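Local coordinates for BluB-like flavoprotein (Clostridium difficile 630, PDB 3EO8) that binds flavin mononucleotide and, as a member of the nitroreductase family, probably acts as an FMN-dependent oxidoreductase, at residues F9-V14 with S152-G157; Q20-E25 with K99-V104; N148-A153 with Y158-L163. All blocks are in the same frame, centred on the assembly; numbering follows the deposited sequence.

Contact 1: F9-V14 with S152-G157. With FMN (flavin mononucleotide), chain G.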
loop_
_atom_site.group_PDB
_atom_site.type_symbol
_atom_site.label_atom_id
_atom_site.label_comp_id
_atom_site.label_asym_id
_atom_site.label_seq_id
_atom_site.Cartn_x
_atom_site.Cartn_y
_atom_site.Cartn_z
ATOM N N PHE A 9 -10.474 -4.962 13.572
ATOM C CA PHE A 9 -11.735 -4.225 13.759
ATOM C C PHE A 9 -11.658 -3.212 14.897
ATOM O O PHE A 9 -12.531 -2.368 15.045
ATOM C CB PHE A 9 -12.921 -5.183 13.842
ATOM C CG PHE A 9 -13.272 -5.773 12.499
ATOM C CD1 PHE A 9 -13.908 -4.993 11.535
ATOM C CD2 PHE A 9 -12.854 -7.045 12.152
ATOM C CE1 PHE A 9 -14.163 -5.510 10.270
ATOM C CE2 PHE A 9 -13.104 -7.553 10.893
ATOM C CZ PHE A 9 -13.744 -6.784 9.954
ATOM N N LYS A 10 -10.584 -3.281 15.673
ATOM C CA LYS A 10 -10.263 -2.248 16.660
ATOM C C LYS A 10 -9.548 -1.057 16.030
ATOM O O LYS A 10 -9.556 0.039 16.599
ATOM C CB LYS A 10 -9.404 -2.844 17.770
ATOM C CG LYS A 10 -9.258 -1.993 19.027
ATOM C CD LYS A 10 -8.589 -2.815 20.133
ATOM C CE LYS A 10 -8.678 -2.142 21.470
ATOM N NZ LYS A 10 -7.819 -2.859 22.458
ATOM N N ARG A 11 -8.917 -1.267 14.874
ATOM C CA ARG A 11 -8.137 -0.227 14.246
ATOM C C ARG A 11 -8.982 0.967 13.844
ATOM O O ARG A 11 -9.979 0.851 13.098
ATOM C CB ARG A 11 -7.386 -0.740 13.005
ATOM C CG ARG A 11 -6.354 0.212 12.449
ATOM C CD ARG A 11 -6.278 0.182 10.939
ATOM N NE ARG A 11 -7.568 0.423 10.338
ATOM C CZ ARG A 11 -8.159 1.608 10.289
ATOM N NH1 ARG A 11 -7.550 2.686 10.763
ATOM N NH2 ARG A 11 -9.343 1.711 9.725
ATOM N N GLN A 12 -8.543 2.124 14.316
ATOM C CA GLN A 12 -9.096 3.387 13.907
ATOM C C GLN A 12 -7.952 4.374 13.638
ATOM O O GLN A 12 -6.824 4.156 14.080
ATOM C CB GLN A 12 -9.985 3.930 15.037
ATOM C CG GLN A 12 -11.243 3.126 15.310
ATOM C CD GLN A 12 -12.081 3.773 16.403
ATOM O OE1 GLN A 12 -11.899 3.464 17.590
ATOM N NE2 GLN A 12 -12.960 4.711 16.027
ATOM N N SER A 13 -8.234 5.483 12.953
ATOM C CA SER A 13 -7.270 6.593 12.921
ATOM C C SER A 13 -7.316 7.401 14.209
ATOM O O SER A 13 -8.275 8.146 14.471
ATOM C CB SER A 13 -7.520 7.499 11.728
ATOM O OG SER A 13 -7.276 6.774 10.569
ATOM N N VAL A 14 -6.259 7.249 15.002
ATOM C CA VAL A 14 -6.175 7.825 16.332
ATOM C C VAL A 14 -5.541 9.200 16.264
ATOM O O VAL A 14 -4.379 9.334 15.885
ATOM C CB VAL A 14 -5.380 6.916 17.260
ATOM C CG1 VAL A 14 -5.201 7.573 18.664
ATOM C CG2 VAL A 14 -6.098 5.547 17.315
ATOM N N SER A 152 0.105 -4.071 14.795
ATOM C CA SER A 152 0.983 -4.468 15.888
ATOM C C SER A 152 0.943 -3.465 17.024
ATOM O O SER A 152 0.927 -3.845 18.194
ATOM C CB SER A 152 2.409 -4.645 15.363
ATOM O OG SER A 152 2.419 -5.647 14.360
ATOM N N ALA A 153 0.922 -2.191 16.665
ATOM C CA ALA A 153 0.736 -1.111 17.654
ATOM C C ALA A 153 -0.503 -1.370 18.494
ATOM O O ALA A 153 -0.446 -1.306 19.723
ATOM C CB ALA A 153 0.630 0.260 16.964
ATOM N N ILE A 154 -1.620 -1.710 17.838
ATOM C CA ILE A 154 -2.888 -1.986 18.560
ATOM C C ILE A 154 -2.786 -3.208 19.484
ATOM O O ILE A 154 -3.167 -3.167 20.678
ATOM C CB ILE A 154 -4.078 -2.135 17.562
ATOM C CG1 ILE A 154 -4.348 -0.815 16.824
ATOM C CG2 ILE A 154 -5.350 -2.557 18.327
ATOM C CD1 ILE A 154 -4.986 -0.991 15.477
ATOM N N GLU A 155 -2.183 -4.285 18.992
ATOM C CA GLU A 155 -1.974 -5.456 19.838
ATOM C C GLU A 155 -1.207 -5.138 21.106
ATOM O O GLU A 155 -1.462 -5.734 22.145
ATOM C CB GLU A 155 -1.232 -6.569 19.101
ATOM C CG GLU A 155 -1.008 -7.778 19.969
ATOM C CD GLU A 155 -0.401 -8.971 19.253
ATOM O OE1 GLU A 155 0.358 -8.773 18.292
ATOM O OE2 GLU A 155 -0.686 -10.115 19.687
ATOM N N LEU A 156 -0.241 -4.231 21.005
ATOM C CA LEU A 156 0.630 -3.880 22.132
ATOM C C LEU A 156 0.016 -2.832 23.090
ATOM O O LEU A 156 0.631 -2.481 24.112
ATOM C CB LEU A 156 2.005 -3.415 21.597
ATOM C CG LEU A 156 2.828 -4.548 20.947
ATOM C CD1 LEU A 156 3.898 -4.036 20.054
ATOM C CD2 LEU A 156 3.419 -5.488 22.023
ATOM N N GLY A 157 -1.197 -2.360 22.791
ATOM C CA GLY A 157 -1.900 -1.431 23.673
ATOM C C GLY A 157 -1.838 0.024 23.257
ATOM O O GLY A 157 -2.166 0.919 24.042
HETATM N N1 FMN G . -5.647 10.742 8.411
HETATM C C2 FMN G . -5.308 12.028 8.759
HETATM O O2 FMN G . -5.869 12.631 9.685
HETATM N N3 FMN G . -4.310 12.672 8.081
HETATM C C4 FMN G . -3.662 12.111 7.020
HETATM O O4 FMN G . -2.744 12.744 6.452
HETATM C C4A FMN G . -3.996 10.811 6.661
HETATM N N5 FMN G . -3.334 10.194 5.617
HETATM C C5A FMN G . -3.632 8.891 5.279
HETATM C C6 FMN G . -2.920 8.299 4.251
HETATM C C7 FMN G . -3.195 6.988 3.902
HETATM C C7M FMN G . -2.161 6.281 3.090
HETATM C C8 FMN G . -4.166 6.270 4.610
HETATM C C8M FMN G . -4.190 4.770 4.515
HETATM C C9 FMN G . -4.865 6.874 5.643
HETATM C C9A FMN G . -4.603 8.188 5.996
HETATM N N10 FMN G . -5.310 8.837 7.008
HETATM C C10 FMN G . -4.968 10.123 7.376
HETATM C "C1'" FMN G . -6.434 8.165 7.752
HETATM C "C2'" FMN G . -7.750 8.162 6.976
HETATM O "O2'" FMN G . -8.349 9.451 7.013
HETATM C "C3'" FMN G . -8.686 7.144 7.613
HETATM O "O3'" FMN G . -8.096 5.854 7.496
HETATM C "C4'" FMN G . -10.107 7.119 7.060
HETATM O "O4'" FMN G . -10.763 8.358 7.266
HETATM C "C5'" FMN G . -10.889 6.000 7.761
HETATM O "O5'" FMN G . -10.958 6.287 9.145
HETATM P P FMN G . -10.522 5.139 10.203
HETATM O O1P FMN G . -10.700 5.665 11.597
HETATM O O2P FMN G . -9.055 4.868 9.907
HETATM O O3P FMN G . -11.297 3.846 9.993
HETATM O O HOH W 1 -5.216 -2.508 22.143
#

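Contact 2: Q20-E25 with K99-V104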
loop_
_atom_site.group_PDB
_atom_site.type_symbol
_atom_site.label_atom_id
_atom_site.label_comp_id
_atom_site.label_asym_id
_atom_site.label_seq_id
_atom_site.Cartn_x
_atom_site.Cartn_y
_atom_site.Cartn_z
ATOM N N GLN A 20 1.024 9.226 28.048
ATOM C CA GLN A 20 1.718 8.002 28.408
ATOM C C GLN A 20 2.747 7.742 27.333
ATOM O O GLN A 20 2.566 8.131 26.185
ATOM C CB GLN A 20 0.758 6.825 28.467
ATOM C CG GLN A 20 -0.233 6.921 29.592
ATOM C CD GLN A 20 -1.268 5.801 29.604
ATOM O OE1 GLN A 20 -0.985 4.647 29.236
ATOM N NE2 GLN A 20 -2.499 6.155 30.016
ATOM N N ASP A 21 3.809 7.053 27.714
ATOM C CA ASP A 21 4.927 6.825 26.821
ATOM C C ASP A 21 4.747 5.541 26.013
ATOM O O ASP A 21 3.910 4.696 26.346
ATOM C CB ASP A 21 6.182 6.785 27.664
ATOM C CG ASP A 21 6.386 8.090 28.462
ATOM N N VAL A 22 5.500 5.435 24.922
ATOM C CA VAL A 22 5.615 4.209 24.139
ATOM C C VAL A 22 7.047 3.712 24.265
ATOM O O VAL A 22 7.994 4.461 23.979
ATOM C CB VAL A 22 5.307 4.485 22.657
ATOM C CG1 VAL A 22 5.181 3.170 21.911
ATOM C CG2 VAL A 22 4.029 5.322 22.552
ATOM N N SER A 23 7.233 2.476 24.740
ATOM C CA SER A 23 8.593 1.965 24.913
ATOM C C SER A 23 9.282 1.687 23.585
ATOM O O SER A 23 8.644 1.273 22.591
ATOM C CB SER A 23 8.598 0.708 25.776
ATOM O OG SER A 23 8.251 -0.419 25.000
ATOM N N ASP A 24 10.590 1.924 23.551
ATOM C CA ASP A 24 11.390 1.598 22.366
ATOM C C ASP A 24 11.286 0.113 21.974
ATOM O O ASP A 24 11.166 -0.223 20.793
ATOM C CB ASP A 24 12.860 1.958 22.577
ATOM C CG ASP A 24 13.129 3.462 22.515
ATOM O OD1 ASP A 24 12.243 4.268 22.162
ATOM O OD2 ASP A 24 14.273 3.834 22.848
ATOM N N GLU A 25 11.321 -0.760 22.974
ATOM C CA GLU A 25 11.174 -2.200 22.784
ATOM C C GLU A 25 9.870 -2.537 22.055
ATOM O O GLU A 25 9.854 -3.414 21.198
ATOM C CB GLU A 25 11.250 -2.955 24.128
ATOM N N LYS A 99 0.171 15.928 19.243
ATOM C CA LYS A 99 -0.540 15.428 20.423
ATOM C C LYS A 99 -0.032 14.075 20.892
ATOM O O LYS A 99 -0.373 13.657 22.011
ATOM C CB LYS A 99 -2.036 15.346 20.123
ATOM C CG LYS A 99 -2.670 16.693 19.781
ATOM C CD LYS A 99 -4.163 16.579 19.468
ATOM C CE LYS A 99 -4.737 17.987 19.330
ATOM N NZ LYS A 99 -6.115 18.047 18.767
ATOM N N ALA A 100 0.741 13.384 20.049
ATOM C CA ALA A 100 1.304 12.072 20.380
ATOM C C ALA A 100 2.728 12.186 20.917
ATOM O O ALA A 100 3.443 13.124 20.578
ATOM C CB ALA A 100 1.274 11.170 19.162
ATOM N N PRO A 101 3.150 11.208 21.742
ATOM C CA PRO A 101 4.520 11.110 22.217
ATOM C C PRO A 101 5.542 10.671 21.176
ATOM O O PRO A 101 6.717 10.907 21.364
ATOM C CB PRO A 101 4.420 10.085 23.359
ATOM C CG PRO A 101 3.241 9.210 22.981
ATOM C CD PRO A 101 2.289 10.127 22.261
ATOM N N VAL A 102 5.112 10.055 20.083
ATOM C CA VAL A 102 6.047 9.523 19.087
ATOM C C VAL A 102 5.593 9.901 17.700
ATOM O O VAL A 102 4.413 9.790 17.387
ATOM C CB VAL A 102 6.144 7.980 19.162
ATOM C CG1 VAL A 102 7.092 7.441 18.090
ATOM C CG2 VAL A 102 6.539 7.526 20.562
ATOM N N LEU A 103 6.538 10.362 16.888
ATOM C CA LEU A 103 6.357 10.584 15.458
ATOM C C LEU A 103 7.276 9.603 14.738
ATOM O O LEU A 103 8.466 9.581 14.997
ATOM C CB LEU A 103 6.746 11.997 15.039
ATOM C CG LEU A 103 6.610 12.320 13.566
ATOM C CD1 LEU A 103 5.146 12.118 13.136
ATOM C CD2 LEU A 103 7.125 13.738 13.264
ATOM N N VAL A 104 6.723 8.817 13.814
ATOM C CA VAL A 104 7.542 7.931 13.007
ATOM C C VAL A 104 7.515 8.443 11.572
ATOM O O VAL A 104 6.456 8.660 11.009
ATOM C CB VAL A 104 7.045 6.499 13.051
ATOM C CG1 VAL A 104 8.018 5.600 12.297
ATOM C CG2 VAL A 104 6.843 6.031 14.528
#

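Contact 3: N148-A153 with Y158-L163. With FMN (flavin mononucleotide), chain G.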
loop_
_atom_site.group_PDB
_atom_site.type_symbol
_atom_site.label_atom_id
_atom_site.label_comp_id
_atom_site.label_asym_id
_atom_site.label_seq_id
_atom_site.Cartn_x
_atom_site.Cartn_y
_atom_site.Cartn_z
ATOM N N ASN A 148 0.988 -3.636 8.815
ATOM C CA ASN A 148 1.532 -4.567 9.796
ATOM C C ASN A 148 1.978 -3.840 11.080
ATOM O O ASN A 148 1.737 -4.307 12.195
ATOM C CB ASN A 148 2.725 -5.333 9.184
ATOM C CG ASN A 148 2.317 -6.554 8.359
ATOM O OD1 ASN A 148 1.163 -6.724 7.982
ATOM N ND2 ASN A 148 3.306 -7.406 8.059
ATOM N N PHE A 149 2.620 -2.691 10.910
ATOM C CA PHE A 149 3.020 -1.811 12.016
ATOM C C PHE A 149 1.767 -1.380 12.786
ATOM O O PHE A 149 1.698 -1.519 14.011
ATOM C CB PHE A 149 3.716 -0.569 11.468
ATOM C CG PHE A 149 4.340 0.321 12.509
ATOM C CD1 PHE A 149 3.559 1.115 13.344
ATOM C CD2 PHE A 149 5.734 0.443 12.587
ATOM C CE1 PHE A 149 4.150 1.960 14.299
ATOM C CE2 PHE A 149 6.309 1.283 13.530
ATOM C CZ PHE A 149 5.519 2.029 14.381
ATOM N N THR A 150 0.796 -0.861 12.056
ATOM C CA THR A 150 -0.469 -0.360 12.621
ATOM C C THR A 150 -1.185 -1.387 13.503
ATOM O O THR A 150 -1.603 -1.104 14.646
ATOM C CB THR A 150 -1.383 0.066 11.468
ATOM O OG1 THR A 150 -0.771 1.175 10.801
ATOM C CG2 THR A 150 -2.787 0.462 11.963
ATOM N N LEU A 151 -1.321 -2.595 12.976
ATOM C CA LEU A 151 -2.012 -3.639 13.698
ATOM C C LEU A 151 -1.216 -4.053 14.931
ATOM O O LEU A 151 -1.783 -4.355 15.997
ATOM C CB LEU A 151 -2.288 -4.829 12.767
ATOM C CG LEU A 151 -3.217 -4.556 11.570
ATOM C CD1 LEU A 151 -3.369 -5.812 10.776
ATOM C CD2 LEU A 151 -4.629 -3.990 12.029
ATOM N N SER A 152 0.105 -4.071 14.795
ATOM C CA SER A 152 0.983 -4.468 15.888
ATOM C C SER A 152 0.943 -3.465 17.024
ATOM O O SER A 152 0.927 -3.845 18.194
ATOM C CB SER A 152 2.409 -4.645 15.363
ATOM O OG SER A 152 2.419 -5.647 14.360
ATOM N N ALA A 153 0.922 -2.191 16.665
ATOM C CA ALA A 153 0.736 -1.111 17.654
ATOM C C ALA A 153 -0.503 -1.370 18.494
ATOM O O ALA A 153 -0.446 -1.306 19.723
ATOM C CB ALA A 153 0.630 0.260 16.964
ATOM N N TYR A 158 -1.438 0.251 22.021
ATOM C CA TYR A 158 -1.286 1.592 21.500
ATOM C C TYR A 158 -2.218 1.777 20.314
ATOM O O TYR A 158 -3.091 0.963 20.072
ATOM C CB TYR A 158 0.160 1.810 21.076
ATOM C CG TYR A 158 1.199 1.504 22.124
ATOM C CD1 TYR A 158 1.507 2.424 23.133
ATOM C CD2 TYR A 158 1.920 0.317 22.079
ATOM C CE1 TYR A 158 2.470 2.143 24.081
ATOM C CE2 TYR A 158 2.873 0.026 23.015
ATOM C CZ TYR A 158 3.166 0.943 24.003
ATOM O OH TYR A 158 4.165 0.651 24.909
ATOM N N GLY A 159 -2.048 2.882 19.592
ATOM C CA GLY A 159 -2.801 3.131 18.383
ATOM C C GLY A 159 -2.104 4.233 17.634
ATOM O O GLY A 159 -1.169 4.839 18.151
ATOM N N SER A 160 -2.549 4.510 16.411
ATOM C CA SER A 160 -1.830 5.429 15.575
ATOM C C SER A 160 -2.735 6.025 14.496
ATOM O O SER A 160 -3.851 5.561 14.258
ATOM C CB SER A 160 -0.647 4.678 14.897
ATOM O OG SER A 160 -1.103 3.746 13.909
ATOM N N CYS A 161 -2.221 7.041 13.830
ATOM C CA CYS A 161 -2.834 7.538 12.622
ATOM C C CYS A 161 -1.733 7.578 11.621
ATOM O O CYS A 161 -0.621 7.984 11.930
ATOM C CB CYS A 161 -3.420 8.937 12.794
ATOM S SG CYS A 161 -4.432 9.573 11.399
ATOM N N TRP A 162 -2.088 7.157 10.421
ATOM C CA TRP A 162 -1.249 7.182 9.232
ATOM C C TRP A 162 -1.420 8.536 8.556
ATOM O O TRP A 162 -2.536 9.000 8.438
ATOM C CB TRP A 162 -1.812 6.081 8.356
ATOM C CG TRP A 162 -1.034 5.544 7.195
ATOM C CD1 TRP A 162 -0.217 6.215 6.331
ATOM C CD2 TRP A 162 -1.159 4.222 6.686
ATOM N NE1 TRP A 162 0.233 5.352 5.364
ATOM C CE2 TRP A 162 -0.340 4.125 5.557
ATOM C CE3 TRP A 162 -1.854 3.089 7.116
ATOM C CZ2 TRP A 162 -0.203 2.938 4.832
ATOM C CZ3 TRP A 162 -1.707 1.904 6.405
ATOM C CH2 TRP A 162 -0.894 1.848 5.263
ATOM N N LEU A 163 -0.329 9.185 8.159
ATOM C CA LEU A 163 -0.412 10.483 7.496
ATOM C C LEU A 163 0.349 10.542 6.206
ATOM O O LEU A 163 1.522 10.196 6.141
ATOM C CB LEU A 163 0.123 11.582 8.399
ATOM C CG LEU A 163 -0.621 11.834 9.731
ATOM C CD1 LEU A 163 -0.163 10.947 10.888
ATOM C CD2 LEU A 163 -0.510 13.333 10.114
HETATM N N1 FMN G . -5.647 10.742 8.411
HETATM C C2 FMN G . -5.308 12.028 8.759
HETATM O O2 FMN G . -5.869 12.631 9.685
HETATM N N3 FMN G . -4.310 12.672 8.081
HETATM C C4 FMN G . -3.662 12.111 7.020
HETATM O O4 FMN G . -2.744 12.744 6.452
HETATM C C4A FMN G . -3.996 10.811 6.661
HETATM N N5 FMN G . -3.334 10.194 5.617
HETATM C C5A FMN G . -3.632 8.891 5.279
HETATM C C6 FMN G . -2.920 8.299 4.251
HETATM C C7 FMN G . -3.195 6.988 3.902
HETATM C C7M FMN G . -2.161 6.281 3.090
HETATM C C8 FMN G . -4.166 6.270 4.610
HETATM C C8M FMN G . -4.190 4.770 4.515
HETATM C C9 FMN G . -4.865 6.874 5.643
HETATM C C9A FMN G . -4.603 8.188 5.996
HETATM N N10 FMN G . -5.310 8.837 7.008
HETATM C C10 FMN G . -4.968 10.123 7.376
HETATM C "C1'" FMN G . -6.434 8.165 7.752
HETATM C "C2'" FMN G . -7.750 8.162 6.976
HETATM O "O2'" FMN G . -8.349 9.451 7.013
HETATM C "C3'" FMN G . -8.686 7.144 7.613
HETATM O "O3'" FMN G . -8.096 5.854 7.496
HETATM C "C4'" FMN G . -10.107 7.119 7.060
HETATM O "O4'" FMN G . -10.763 8.358 7.266
HETATM C "C5'" FMN G . -10.889 6.000 7.761
HETATM O "O5'" FMN G . -10.958 6.287 9.145
HETATM P P FMN G . -10.522 5.139 10.203
HETATM O O1P FMN G . -10.700 5.665 11.597
HETATM O O2P FMN G . -9.055 4.868 9.907
HETATM O O3P FMN G . -11.297 3.846 9.993
HETATM O O HOH W 2 -2.338 1.622 15.238
HETATM O O HOH W 3 -2.196 3.752 11.424
#

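Contact 1: F9-V14 with S152-G157
I154, on the last turn of helix 137-155, reaches across to K10 and R11 and makes all the apolar contact here with its two methyl ends. CD1 of I154 lies against the first carbons of R11, 3.5 Å from R11 CB and about as far from CG. CG2 of I154 takes the other neighbour, 3.7 Å from K10 CD, where the lysine chain runs past it in the opposite direction. K10 is extended all the way out, its CG turned away from the backbone N, and that carries the ammonium group past the CG2 methyl, toward the isoleucine's carbonyl.

Water completes this side. The lysine NZ donates to water 1, which in turn donates to I154 O. I154 O also accepts from G157 N at 3.0 Å; G157, with positive phi, closes the helix in a Schellman motif.

R11 is the first residue past helix 4-10, and from here the chain enters the phosphate site of the nitroreductase fold. Bends at chi2 and chi3 (-144° and 55°) lead the guanidinium away from I154 and set its edge against the FMN phosphate, with the phosphorus in the guanidinium plane. R11 NH1 gives FMN O2P a 2.8 Å bond, R11 NH2 gives FMN O3P one of 2.9 Å, and a weak second bond runs from NH2 to O2P.

Two further bonds come from S13. Its backbone N points almost straight at FMN O1P (2.8 Å, 178°), while S13 OG donates to FMN O2P at 2.7 Å. All three terminal phosphate oxygens are therefore gripped from this loop. K208 also binds the cofactor close to R11, and R11 NH2 has another acceptor in A36 O of the second subunit.

Contact 2: Q20-E25 with K99-V104
V22 lays its CG2 methyl over the corner between P101 and V102, touching both with one branch. CG2 of V22 is 4.0 Å from P101 CG and 3.9 Å from V102 CG2, and V22 CB comes equally close to that same V102 methyl. The valine crosses each partner at about a right angle, meeting them through a few methyl and ring carbons. In V22 this branch lies beside the backbone N, because CG1 takes the place anti to it (chi1 -170°). V102 has the same rotamer, with the result that its own CG2 is likewise the branch turned to the partner valine.

P101 adds a second point of contact, this time with main chain. Its ring carbon CG sits 3.4 Å from Q20 O, and P101 CB is somewhat farther from the same oxygen. The Q20 side chain starts off in the other direction, leaving its carbonyl to meet the proline. No hydrogen bond joins the two segments, and the association is by van der Waals contact.

Just beyond V22, S23 is the N-cap of helix 24-35, its OG accepting from D26 N, while D24, by a salt bridge, and the carbonyl of V22 both bind K52 NZ, tying the start of this helix to the residue just past strand 47-51. V22 also packs on I27 and M30 of helix 24-35. V102 opens strand 102-108, which lies within the antiparallel sheet between 47-51 and 189-197, and its side chain meets V50 and L196 on those two flanking strands.

Contact 3: N148-A153 with Y158-L163
Helix 148-153 and strand 159-163 run nearly antiparallel, at 154°, with their axes 7.5 Å apart at closest approach, and Y158 N donates to A153 O (2.9 Å) where the chain turns back. The donor stands 34° out of the carbonyl plane. A153 O also lies near the plane of the Y158 ring at its edge, 3.7 Å from Y158 CD2; farther out, Y158 OH bonds to D26.

T150 and S160 face each other through two waters. S160 OG occupies the position between its backbone N and carbonyl carbon (chi1 70°), from which it bonds to both: water 2 donates on to T150 O, and water 3 to T150 OG1. The threonine hydroxyl is also bonded to I146 O.

Farther along, W162 presents one ring face to the flavin. FMN C8M stands 3.8 Å above the ring plane over its centre, and FMN C7M is 3.4 Å from W162 NE1, which donates to Q140 of the second subunit. C161 SG reaches FMN N1 at 3.4 Å. This is a helix packed on the outermost strand of this chain's antiparallel sheet, with the strand's far end lining the FMN pocket of a nitroreductase-family fold.

Contacts 1 and 3 share S152 and A153 of helix 137-155, and their centres are about 6 Å apart. They meet again at strand 159-163, where V14 N lies 3.0 Å from S160 O, a probable hydrogen bond. On the helix, R11 CG packs 3.6 Å from T150 CG2. Between them they hold FMN at two places: contact 1 takes the phosphate and contact 3 the flavin rings. Contact 2 lies farther off, its centre about 14 Å from that of contact 1; the side chain of P101 is about 11 Å from that of R15, which binds FMN. It touches contact 3 through Y158, whose CE1 is 3.6 Å from V22 CG1, and both reach the same sheet.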